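Local atomic coordinates of dihydroorotase (Agrobacterium tumefaciens, PDB entry 2OGJ), a protein that hydrolyses acetyl-(R)-mandelate in vitro as a zinc-containing esterase of the amidohydrolase superfamily, with weaker action on acetyl glycolate. Residues G84-I89 with C143-E148; A112-F117 with A165-H170; D37-I40 with I46-V49; G99-V104 with R346-V351. One frame throughout, in Å; residues are numbered along the deposited sequence.

Contact 1 (G84-I89 with C143-E148)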
loop_
_atom_site.group_PDB
_atom_site.type_symbol
_atom_site.label_atom_id
_atom_site.label_comp_id
_atom_site.label_asym_id
_atom_site.label_seq_id
_atom_site.Cartn_x
_atom_site.Cartn_y
_atom_site.Cartn_z
ATOM N N GLY A 84 0.192 -29.404 -1.703
ATOM C CA GLY A 84 -0.643 -28.226 -1.482
ATOM C C GLY A 84 0.158 -26.943 -1.359
ATOM O O GLY A 84 -0.245 -25.875 -1.818
ATOM N N THR A 85 1.310 -27.055 -0.724
ATOM C CA THR A 85 2.207 -25.929 -0.558
ATOM C C THR A 85 3.499 -26.344 -1.230
ATOM O O THR A 85 3.674 -27.508 -1.568
ATOM C CB THR A 85 2.530 -25.670 0.910
ATOM O OG1 THR A 85 3.289 -26.773 1.415
ATOM C CG2 THR A 85 1.238 -25.479 1.728
ATOM N N ASP A 86 4.412 -25.403 -1.402
ATOM C CA ASP A 86 5.682 -25.682 -2.047
ATOM C C ASP A 86 6.780 -26.192 -1.112
ATOM O O ASP A 86 7.610 -27.025 -1.491
ATOM C CB ASP A 86 6.166 -24.404 -2.735
ATOM C CG ASP A 86 6.586 -23.298 -1.731
ATOM O OD1 ASP A 86 6.026 -23.184 -0.609
ATOM O OD2 ASP A 86 7.484 -22.505 -2.085
ATOM N N ILE A 87 6.765 -25.680 0.114
ATOM C CA ILE A 87 7.776 -25.965 1.129
ATOM C C ILE A 87 7.663 -27.261 1.933
ATOM O O ILE A 87 8.646 -27.712 2.506
ATOM C CB ILE A 87 7.854 -24.751 2.127
ATOM C CG1 ILE A 87 9.230 -24.709 2.774
ATOM C CG2 ILE A 87 6.789 -24.867 3.215
ATOM C CD1 ILE A 87 10.352 -24.686 1.768
ATOM N N SER A 88 6.471 -27.849 1.958
ATOM C CA SER A 88 6.188 -29.074 2.712
ATOM C C SER A 88 6.809 -30.350 2.189
ATOM O O SER A 88 7.109 -30.474 1.008
ATOM C CB SER A 88 4.684 -29.322 2.790
ATOM O OG SER A 88 4.017 -28.312 3.510
ATOM N N ILE A 89 6.976 -31.310 3.097
ATOM C CA ILE A 89 7.518 -32.626 2.783
ATOM C C ILE A 89 6.366 -33.598 2.991
ATOM O O ILE A 89 5.246 -33.181 3.273
ATOM C CB ILE A 89 8.704 -33.007 3.716
ATOM C CG1 ILE A 89 8.322 -32.812 5.180
ATOM C CG2 ILE A 89 9.918 -32.170 3.379
ATOM C CD1 ILE A 89 9.448 -33.143 6.143
ATOM N N CYS A 143 5.624 -20.263 0.485
ATOM C CA CYS A 143 6.288 -19.920 1.731
ATOM C C CYS A 143 7.405 -18.888 1.625
ATOM O O CYS A 143 8.354 -19.061 0.858
ATOM C CB CYS A 143 6.800 -21.195 2.384
ATOM S SG CYS A 143 7.493 -20.937 3.996
ATOM N N ASN A 144 7.269 -17.810 2.402
ATOM C CA ASN A 144 8.232 -16.713 2.435
ATOM C C ASN A 144 8.390 -15.920 1.127
ATOM O O ASN A 144 8.978 -14.843 1.126
ATOM C CB ASN A 144 9.608 -17.214 2.901
ATOM C CG ASN A 144 9.583 -17.759 4.313
ATOM O OD1 ASN A 144 8.790 -17.333 5.137
ATOM N ND2 ASN A 144 10.463 -18.700 4.602
ATOM N N ARG A 145 7.884 -16.440 0.017
ATOM C CA ARG A 145 7.991 -15.735 -1.255
ATOM C C ARG A 145 6.785 -14.817 -1.452
ATOM O O ARG A 145 6.901 -13.741 -2.023
ATOM C CB ARG A 145 8.100 -16.740 -2.397
ATOM C CG ARG A 145 9.350 -17.573 -2.332
ATOM C CD ARG A 145 9.517 -18.400 -3.578
ATOM N NE ARG A 145 8.728 -19.622 -3.530
ATOM C CZ ARG A 145 7.907 -20.011 -4.494
ATOM N NH1 ARG A 145 7.752 -19.266 -5.582
ATOM N NH2 ARG A 145 7.273 -21.165 -4.380
ATOM N N VAL A 146 5.627 -15.271 -0.989
ATOM C CA VAL A 146 4.399 -14.501 -1.049
ATOM C C VAL A 146 3.802 -14.633 0.335
ATOM O O VAL A 146 2.945 -15.465 0.569
ATOM C CB VAL A 146 3.419 -15.065 -2.072
ATOM C CG1 VAL A 146 2.161 -14.225 -2.074
ATOM C CG2 VAL A 146 4.064 -15.108 -3.449
ATOM N N PRO A 147 4.267 -13.814 1.276
ATOM C CA PRO A 147 3.819 -13.794 2.674
ATOM C C PRO A 147 2.308 -14.014 2.856
ATOM O O PRO A 147 1.495 -13.495 2.101
ATOM C CB PRO A 147 4.261 -12.414 3.144
ATOM C CG PRO A 147 5.498 -12.187 2.362
ATOM C CD PRO A 147 5.098 -12.635 0.982
ATOM N N GLU A 148 1.930 -14.764 3.879
ATOM C CA GLU A 148 0.521 -15.029 4.094
ATOM C C GLU A 148 -0.205 -14.029 4.995
ATOM O O GLU A 148 -1.436 -14.035 5.056
ATOM C CB GLU A 148 0.319 -16.459 4.613
ATOM C CG GLU A 148 0.721 -16.721 6.070
ATOM C CD GLU A 148 2.199 -17.028 6.269
ATOM O OE1 GLU A 148 2.561 -17.504 7.368
ATOM O OE2 GLU A 148 3.011 -16.800 5.349
#
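OD1 of Asp86 is gripped by two backbone N-H groups, one from each segment. Cys143 N reaches it at 3.1 Å on the syn side of the carboxylate, about 30° out of its plane, and Ile87 N adds a weak, strongly bent bond from the residue next door. The other oxygen turns to charge: Arg145 NH2 forms a salt bridge with Asp86 OD2 at 2.7 Å. This bond is nearly straight (170°) and leaves the guanidinium at its edge and in its plane, yet it meets the carboxylate from above, so the two flat groups are turned against each other and do not dock side by side. A chi1 of 69° sets CG of Asp86 between its backbone N and carbonyl carbon, which turns the carboxylate toward both partners, while the arginine chain bends at chi3 to bring its end round. Next to Asp86, Ile87 CB rests against Cys143 CB at 3.7 Å. Arg145 has a second partner, since its NH1 forms a salt bridge with Glu111 of the second subunit; Ala112 of that subunit packs on both Asp86 and Arg145. The side chain of Ile87 lies about 5 Å from that of His79, a zinc ligand, and that of Cys143 about 7 Å from a zinc ion. Here two long loops that follow barrel strands meet beside the binuclear zinc centre, an organisation characteristic of the amidohydrolase TIM barrel.

Contact 2 (A112-F117 with A165-H170)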
loop_
_atom_site.group_PDB
_atom_site.type_symbol
_atom_site.label_atom_id
_atom_site.label_comp_id
_atom_site.label_asym_id
_atom_site.label_seq_id
_atom_site.Cartn_x
_atom_site.Cartn_y
_atom_site.Cartn_z
ATOM N N ALA A 112 -8.387 -21.401 3.446
ATOM C CA ALA A 112 -8.569 -21.617 2.013
ATOM C C ALA A 112 -8.444 -23.087 1.559
ATOM O O ALA A 112 -9.365 -23.624 0.933
ATOM C CB ALA A 112 -7.593 -20.729 1.211
ATOM N N ASN A 113 -7.320 -23.739 1.846
ATOM C CA ASN A 113 -7.182 -25.127 1.418
ATOM C C ASN A 113 -6.970 -26.162 2.504
ATOM O O ASN A 113 -6.266 -27.137 2.281
ATOM C CB ASN A 113 -6.087 -25.284 0.338
ATOM C CG ASN A 113 -4.680 -24.986 0.842
ATOM O OD1 ASN A 113 -4.447 -24.747 2.030
ATOM N ND2 ASN A 113 -3.724 -25.008 -0.080
ATOM N N PHE A 114 -7.593 -25.986 3.667
ATOM C CA PHE A 114 -7.427 -26.975 4.718
ATOM C C PHE A 114 -8.154 -28.271 4.359
ATOM O O PHE A 114 -7.699 -29.360 4.714
ATOM C CB PHE A 114 -7.947 -26.476 6.076
ATOM C CG PHE A 114 -7.747 -27.476 7.194
ATOM C CD1 PHE A 114 -6.534 -27.542 7.881
ATOM C CD2 PHE A 114 -8.737 -28.414 7.494
ATOM C CE1 PHE A 114 -6.303 -28.532 8.854
ATOM C CE2 PHE A 114 -8.526 -29.411 8.457
ATOM C CZ PHE A 114 -7.304 -29.476 9.145
ATOM N N HIS A 115 -9.289 -28.164 3.673
ATOM C CA HIS A 115 -10.026 -29.365 3.290
ATOM C C HIS A 115 -9.101 -30.218 2.407
ATOM O O HIS A 115 -9.165 -31.440 2.426
ATOM C CB HIS A 115 -11.331 -28.997 2.561
ATOM C CG HIS A 115 -11.130 -28.333 1.237
ATOM N ND1 HIS A 115 -10.616 -27.063 1.109
ATOM C CD2 HIS A 115 -11.318 -28.791 -0.022
ATOM C CE1 HIS A 115 -10.490 -26.767 -0.172
ATOM N NE2 HIS A 115 -10.908 -27.802 -0.879
ATOM N N GLY A 116 -8.214 -29.559 1.666
ATOM C CA GLY A 116 -7.272 -30.272 0.832
ATOM C C GLY A 116 -6.283 -31.007 1.715
ATOM O O GLY A 116 -5.930 -32.152 1.446
ATOM N N PHE A 117 -5.836 -30.360 2.780
ATOM C CA PHE A 117 -4.900 -30.979 3.691
ATOM C C PHE A 117 -5.546 -32.206 4.323
ATOM O O PHE A 117 -4.934 -33.263 4.400
ATOM C CB PHE A 117 -4.506 -29.985 4.783
ATOM C CG PHE A 117 -3.471 -30.508 5.750
ATOM C CD1 PHE A 117 -2.141 -30.618 5.371
ATOM C CD2 PHE A 117 -3.824 -30.874 7.042
ATOM C CE1 PHE A 117 -1.176 -31.082 6.254
ATOM C CE2 PHE A 117 -2.846 -31.346 7.942
ATOM C CZ PHE A 117 -1.531 -31.445 7.539
ATOM N N ALA A 165 -14.982 -25.205 12.911
ATOM C CA ALA A 165 -16.205 -25.913 13.310
ATOM C C ALA A 165 -16.330 -27.240 12.576
ATOM O O ALA A 165 -16.755 -28.245 13.150
ATOM C CB ALA A 165 -17.406 -25.056 13.022
ATOM N N GLU A 166 -15.940 -27.240 11.303
ATOM C CA GLU A 166 -16.001 -28.425 10.458
ATOM C C GLU A 166 -14.775 -29.310 10.662
ATOM O O GLU A 166 -14.754 -30.423 10.113
ATOM C CB GLU A 166 -16.137 -28.028 8.988
ATOM C CG GLU A 166 -17.385 -27.217 8.679
ATOM C CD GLU A 166 -17.481 -26.831 7.216
ATOM O OE1 GLU A 166 -16.574 -27.205 6.442
ATOM O OE2 GLU A 166 -18.463 -26.156 6.843
ATOM N N ASN A 167 -13.762 -28.861 11.385
ATOM C CA ASN A 167 -12.570 -29.687 11.566
ATOM C C ASN A 167 -11.964 -29.652 12.955
ATOM O O ASN A 167 -10.746 -29.762 13.103
ATOM C CB ASN A 167 -11.487 -29.298 10.560
ATOM C CG ASN A 167 -11.979 -29.314 9.142
ATOM O OD1 ASN A 167 -12.413 -28.292 8.628
ATOM N ND2 ASN A 167 -11.936 -30.477 8.505
ATOM N N SER A 168 -12.804 -29.509 13.972
ATOM C CA SER A 168 -12.317 -29.467 15.345
ATOM C C SER A 168 -11.558 -30.738 15.733
ATOM O O SER A 168 -10.755 -30.733 16.668
ATOM C CB SER A 168 -13.485 -29.219 16.306
ATOM O OG SER A 168 -14.653 -29.902 15.872
ATOM N N GLU A 169 -11.808 -31.822 15.005
ATOM C CA GLU A 169 -11.131 -33.098 15.261
ATOM C C GLU A 169 -9.714 -33.069 14.674
ATOM O O GLU A 169 -8.868 -33.908 15.007
ATOM C CB GLU A 169 -11.897 -34.263 14.614
ATOM C CG GLU A 169 -13.391 -34.022 14.450
ATOM C CD GLU A 169 -13.749 -33.181 13.206
ATOM O OE1 GLU A 169 -13.618 -33.685 12.067
ATOM O OE2 GLU A 169 -14.165 -32.011 13.366
ATOM N N HIS A 170 -9.453 -32.093 13.809
ATOM C CA HIS A 170 -8.162 -32.010 13.154
ATOM C C HIS A 170 -7.329 -30.782 13.479
ATOM O O HIS A 170 -6.092 -30.845 13.510
ATOM C CB HIS A 170 -8.355 -32.100 11.635
ATOM C CG HIS A 170 -9.122 -33.311 11.193
ATOM N ND1 HIS A 170 -8.789 -34.594 11.584
ATOM C CD2 HIS A 170 -10.200 -33.434 10.383
ATOM C CE1 HIS A 170 -9.631 -35.450 11.036
ATOM N NE2 HIS A 170 -10.496 -34.772 10.303
#
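Phe114 presents the CE2 and CZ side of its ring to Asn167 and His170. The methylene of His170 comes in at the ring edge, close to its plane, with CB 3.8 Å from Phe114 CZ. The amide of Asn167 approaches obliquely, its CG 3.5 Å from Phe114 CE2, and the amide plane is inclined by 64° to the ring, so the two flat groups do not stack. Asn167 runs alongside Phe114 in the opposite sense, while the side chain of His170 lies roughly perpendicular to that of Phe114. With CG trans to the backbone N (chi1 -178°), Phe114 swings its ring off the first turn of helix 114-122 toward the loop. No hydrogen bond joins the segments, and this is plain van der Waals packing. The loop is itself braced by a backbone bond, His170 N to Asn167 O at 2.8 Å, which closes the turn between the two residues touching the ring. Around them, Ile122, farther along the helix, packs against both Phe114 and His170, and Ala131 of strand 128-132 also touches the phenyl ring. The contact thus joins the start of helix 114-122 to the turn between helix 157-165 and strand 171-173, beside the intervening barrel strand 128-132.

Contact 3 (D37-I40 with I46-V49)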
loop_
_atom_site.group_PDB
_atom_site.type_symbol
_atom_site.label_atom_id
_atom_site.label_comp_id
_atom_site.label_asym_id
_atom_site.label_seq_id
_atom_site.Cartn_x
_atom_site.Cartn_y
_atom_site.Cartn_z
ATOM N N ASP A 37 7.813 -57.212 28.385
ATOM C CA ASP A 37 7.387 -57.674 27.074
ATOM C C ASP A 37 5.954 -57.151 26.921
ATOM O O ASP A 37 5.215 -57.073 27.904
ATOM C CB ASP A 37 7.385 -59.212 26.993
ATOM C CG ASP A 37 8.773 -59.836 27.192
ATOM O OD1 ASP A 37 8.874 -61.064 27.007
ATOM O OD2 ASP A 37 9.749 -59.132 27.532
ATOM N N ILE A 38 5.570 -56.768 25.707
ATOM C CA ILE A 38 4.224 -56.260 25.472
ATOM C C ILE A 38 3.575 -57.054 24.347
ATOM O O ILE A 38 4.197 -57.316 23.316
ATOM C CB ILE A 38 4.242 -54.754 25.093
ATOM C CG1 ILE A 38 5.064 -53.969 26.119
ATOM C CG2 ILE A 38 2.822 -54.194 25.066
ATOM C CD1 ILE A 38 5.208 -52.486 25.803
ATOM N N LEU A 39 2.329 -57.457 24.567
ATOM C CA LEU A 39 1.582 -58.211 23.572
ATOM C C LEU A 39 0.469 -57.356 22.951
ATOM O O LEU A 39 -0.427 -56.876 23.654
ATOM C CB LEU A 39 0.962 -59.452 24.211
ATOM C CG LEU A 39 0.179 -60.346 23.249
ATOM C CD1 LEU A 39 1.163 -61.003 22.315
ATOM C CD2 LEU A 39 -0.601 -61.399 23.998
ATOM N N ILE A 40 0.533 -57.163 21.636
ATOM C CA ILE A 40 -0.480 -56.382 20.936
ATOM C C ILE A 40 -1.460 -57.319 20.231
ATOM O O ILE A 40 -1.045 -58.226 19.501
ATOM C CB ILE A 40 0.130 -55.468 19.858
ATOM C CG1 ILE A 40 1.380 -54.759 20.395
ATOM C CG2 ILE A 40 -0.916 -54.461 19.411
ATOM C CD1 ILE A 40 1.130 -53.837 21.539
ATOM N N ILE A 46 -3.274 -53.498 23.460
ATOM C CA ILE A 46 -2.409 -54.179 24.417
ATOM C C ILE A 46 -3.148 -55.311 25.138
ATOM O O ILE A 46 -4.006 -55.070 25.987
ATOM C CB ILE A 46 -1.860 -53.175 25.462
ATOM C CG1 ILE A 46 -1.183 -52.002 24.741
ATOM C CG2 ILE A 46 -0.883 -53.876 26.402
ATOM C CD1 ILE A 46 -0.802 -50.860 25.646
ATOM N N ALA A 47 -2.802 -56.545 24.783
ATOM C CA ALA A 47 -3.418 -57.731 25.375
ATOM C C ALA A 47 -2.786 -58.028 26.724
ATOM O O ALA A 47 -3.481 -58.361 27.690
ATOM C CB ALA A 47 -3.247 -58.932 24.451
ATOM N N ALA A 48 -1.466 -57.891 26.793
ATOM C CA ALA A 48 -0.768 -58.151 28.039
ATOM C C ALA A 48 0.589 -57.464 28.149
ATOM O O ALA A 48 1.198 -57.079 27.151
ATOM C CB ALA A 48 -0.602 -59.652 28.217
ATOM N N VAL A 49 1.055 -57.312 29.380
ATOM C CA VAL A 49 2.349 -56.708 29.652
ATOM C C VAL A 49 2.960 -57.428 30.855
ATOM O O VAL A 49 2.402 -57.407 31.959
ATOM C CB VAL A 49 2.220 -55.206 29.970
ATOM C CG1 VAL A 49 3.602 -54.603 30.232
ATOM C CG2 VAL A 49 1.537 -54.509 28.823
#
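Leu39 carries the backbone pairing of this hairpin. Its N bonds to Ala48 O at 2.8 Å, and its own carbonyl oxygen receives Ala47 N at 2.7 Å as well as a long, weak bond from Ala48 N at 3.5 Å. One residue of strand 36-40 therefore faces two of strand 46-50, which is a classic beta bulge. The register slips by one there: Leu39 pairs with Ala48 as a hydrogen-bonded pair, while Ile40 faces Ile46 and Ile38 faces Val49 as non-hydrogen-bonded pairs. Side chains sort accordingly. On the face with Leu39, CG of that residue points away from the backbone N (chi1 -179°), which carries CD2 to within 3.6 Å of Ala47 CB; Leu53 packs on Leu39 and Ala48. On the other face Ile38, Ile40, Ile46 and Val49 gather, and Ile38 CG2 lies 4.0 Å from both Ile46 CG2 and Val49 CG2. The next shell is Phe349 of strand 348-362, packed on all three isoleucines, with Leu341 against Ile38. On the other side of strand 36-40, strand 17-20 bonds through its backbone to Ile38 and Ile40, and the carboxylate of Asp37 accepts Asn21 N. Between the two strands the polar bonding is wholly backbone and the side chains contribute hydrocarbon alone, which suggests that the backbone bonds set the register, while the isoleucine face packs the small sheet onto Phe349.

Contact 4 (G99-V104 with R346-V351)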
loop_
_atom_site.group_PDB
_atom_site.type_symbol
_atom_site.label_atom_id
_atom_site.label_comp_id
_atom_site.label_asym_id
_atom_site.label_seq_id
_atom_site.Cartn_x
_atom_site.Cartn_y
_atom_site.Cartn_z
ATOM N N GLY A 99 10.089 -42.971 13.642
ATOM C CA GLY A 99 9.784 -43.163 15.043
ATOM C C GLY A 99 8.814 -42.142 15.583
ATOM O O GLY A 99 8.598 -42.090 16.787
ATOM N N VAL A 100 8.227 -41.347 14.690
ATOM C CA VAL A 100 7.268 -40.301 15.065
ATOM C C VAL A 100 5.834 -40.720 14.725
ATOM O O VAL A 100 5.496 -40.928 13.559
ATOM C CB VAL A 100 7.599 -38.966 14.343
ATOM C CG1 VAL A 100 6.708 -37.851 14.862
ATOM C CG2 VAL A 100 9.057 -38.616 14.544
ATOM N N THR A 101 5.002 -40.820 15.757
ATOM C CA THR A 101 3.616 -41.260 15.627
ATOM C C THR A 101 2.587 -40.190 15.385
ATOM O O THR A 101 1.576 -40.426 14.739
ATOM C CB THR A 101 3.186 -42.011 16.881
ATOM O OG1 THR A 101 4.009 -43.172 17.022
ATOM C CG2 THR A 101 1.710 -42.408 16.793
ATOM N N THR A 102 2.816 -39.019 15.949
ATOM C CA THR A 102 1.887 -37.919 15.759
ATOM C C THR A 102 2.631 -36.758 15.144
ATOM O O THR A 102 3.692 -36.361 15.627
ATOM C CB THR A 102 1.259 -37.482 17.090
ATOM O OG1 THR A 102 0.498 -38.574 17.623
ATOM C CG2 THR A 102 0.365 -36.257 16.894
ATOM N N LEU A 103 2.081 -36.240 14.054
ATOM C CA LEU A 103 2.668 -35.106 13.361
ATOM C C LEU A 103 1.661 -33.965 13.440
ATOM O O LEU A 103 0.460 -34.187 13.274
ATOM C CB LEU A 103 2.946 -35.468 11.907
ATOM C CG LEU A 103 4.065 -36.481 11.670
ATOM C CD1 LEU A 103 3.961 -37.019 10.227
ATOM C CD2 LEU A 103 5.412 -35.825 11.922
ATOM N N VAL A 104 2.144 -32.759 13.716
ATOM C CA VAL A 104 1.284 -31.579 13.818
ATOM C C VAL A 104 1.751 -30.563 12.778
ATOM O O VAL A 104 2.822 -29.960 12.917
ATOM C CB VAL A 104 1.383 -30.932 15.233
ATOM C CG1 VAL A 104 0.275 -29.909 15.430
ATOM C CG2 VAL A 104 1.313 -32.014 16.305
ATOM N N ARG A 346 -5.005 -48.797 22.988
ATOM C CA ARG A 346 -4.469 -48.988 21.639
ATOM C C ARG A 346 -2.958 -48.803 21.660
ATOM O O ARG A 346 -2.465 -47.798 22.157
ATOM C CB ARG A 346 -5.070 -47.986 20.665
ATOM C CG ARG A 346 -4.765 -48.337 19.231
ATOM C CD ARG A 346 -4.952 -47.164 18.288
ATOM N NE ARG A 346 -4.811 -47.603 16.904
ATOM C CZ ARG A 346 -4.362 -46.828 15.920
ATOM N NH1 ARG A 346 -4.004 -45.567 16.177
ATOM N NH2 ARG A 346 -4.269 -47.307 14.678
ATOM N N ALA A 347 -2.224 -49.776 21.127
ATOM C CA ALA A 347 -0.767 -49.706 21.113
ATOM C C ALA A 347 -0.321 -48.529 20.265
ATOM O O ALA A 347 -0.747 -48.377 19.116
ATOM C CB ALA A 347 -0.188 -50.988 20.570
ATOM N N ASP A 348 0.528 -47.687 20.836
ATOM C CA ASP A 348 1.024 -46.516 20.128
ATOM C C ASP A 348 2.391 -46.175 20.713
ATOM O O ASP A 348 2.537 -45.216 21.479
ATOM C CB ASP A 348 0.031 -45.357 20.308
ATOM C CG ASP A 348 0.356 -44.168 19.425
ATOM O OD1 ASP A 348 -0.441 -43.205 19.357
ATOM O OD2 ASP A 348 1.430 -44.198 18.799
ATOM N N PHE A 349 3.393 -46.975 20.352
ATOM C CA PHE A 349 4.747 -46.788 20.881
ATOM C C PHE A 349 5.806 -46.337 19.876
ATOM O O PHE A 349 5.540 -46.102 18.708
ATOM C CB PHE A 349 5.239 -48.090 21.524
ATOM C CG PHE A 349 4.220 -48.777 22.375
ATOM C CD1 PHE A 349 3.794 -50.050 22.044
ATOM C CD2 PHE A 349 3.687 -48.162 23.498
ATOM C CE1 PHE A 349 2.850 -50.712 22.811
ATOM C CE2 PHE A 349 2.736 -48.808 24.282
ATOM C CZ PHE A 349 2.316 -50.083 23.943
ATOM N N THR A 350 7.022 -46.203 20.372
ATOM C CA THR A 350 8.166 -45.832 19.565
ATOM C C THR A 350 9.347 -46.450 20.301
ATOM O O THR A 350 9.695 -46.066 21.420
ATOM C CB THR A 350 8.342 -44.283 19.416
ATOM O OG1 THR A 350 9.636 -43.993 18.865
ATOM C CG2 THR A 350 8.189 -43.589 20.754
ATOM N N VAL A 351 9.923 -47.457 19.666
ATOM C CA VAL A 351 11.047 -48.181 20.209
ATOM C C VAL A 351 12.336 -47.519 19.726
ATOM O O VAL A 351 12.535 -47.348 18.522
ATOM C CB VAL A 351 10.967 -49.631 19.750
ATOM C CG1 VAL A 351 12.121 -50.430 20.310
ATOM C CG2 VAL A 351 9.629 -50.201 20.191
#
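Thr350 turns its hydroxyl to the carbonyl of Gly99, the OG1 donating to Gly99 O over 3.0 Å. The bond lies in the carbonyl plane and uses a lone pair, with a C=O...donor angle of 126°. The rotamer sets this up: at a chi1 of 167° OG1 stands opposite the backbone N and reaches across, while CG2 is folded between N and the carbonyl carbon. Gly99 meets it with a positive phi of 92°, a conformation glycine adopts readily, just where the chain enters strand 100-106. Two residues away on each segment, the side chains of Thr101 and Asp348 meet head on. Details of that meeting are doubtful, because the placement of Asp348 OD2 is uncertain. The other carboxylate oxygen is better accounted for: Arg128 makes a salt bridge with OD1, and its NE also bonds to Thr102 OG1, so this arginine ties both segments together. The two strands are not direct partners in the sheet. Strand 68-75 runs between them, pairing parallel with 100-106 and antiparallel with 348-362, and its Ser70 and Trp73 touch Thr350; Arg128 belongs to strand 128-132, the neighbour of 100-106 on the other side.

In the fold
Contacts 2 and 4 are buried, whereas contacts 1 and 3 are partly buried and lie on opposite sides of the chain's centre, their own centres about 43 Å apart. Contact 1 is the charged one, a carboxylate held by backbone and arginine near the zinc site. Contact 2, its centre about 18 Å from that of contact 1, is packing without hydrogen bonds, a phenyl ring against an amide and a methylene; both reach the second subunit. Contact 4 links two strands that flank strand 68-75 through a threonine hydroxyl and a glycine carbonyl, and strand 100-106 leads on to the helix of contact 2. Contact 3 belongs to a separate small sheet, yet it touches contact 4 through its isoleucine face, Ile40 also meeting Ala347.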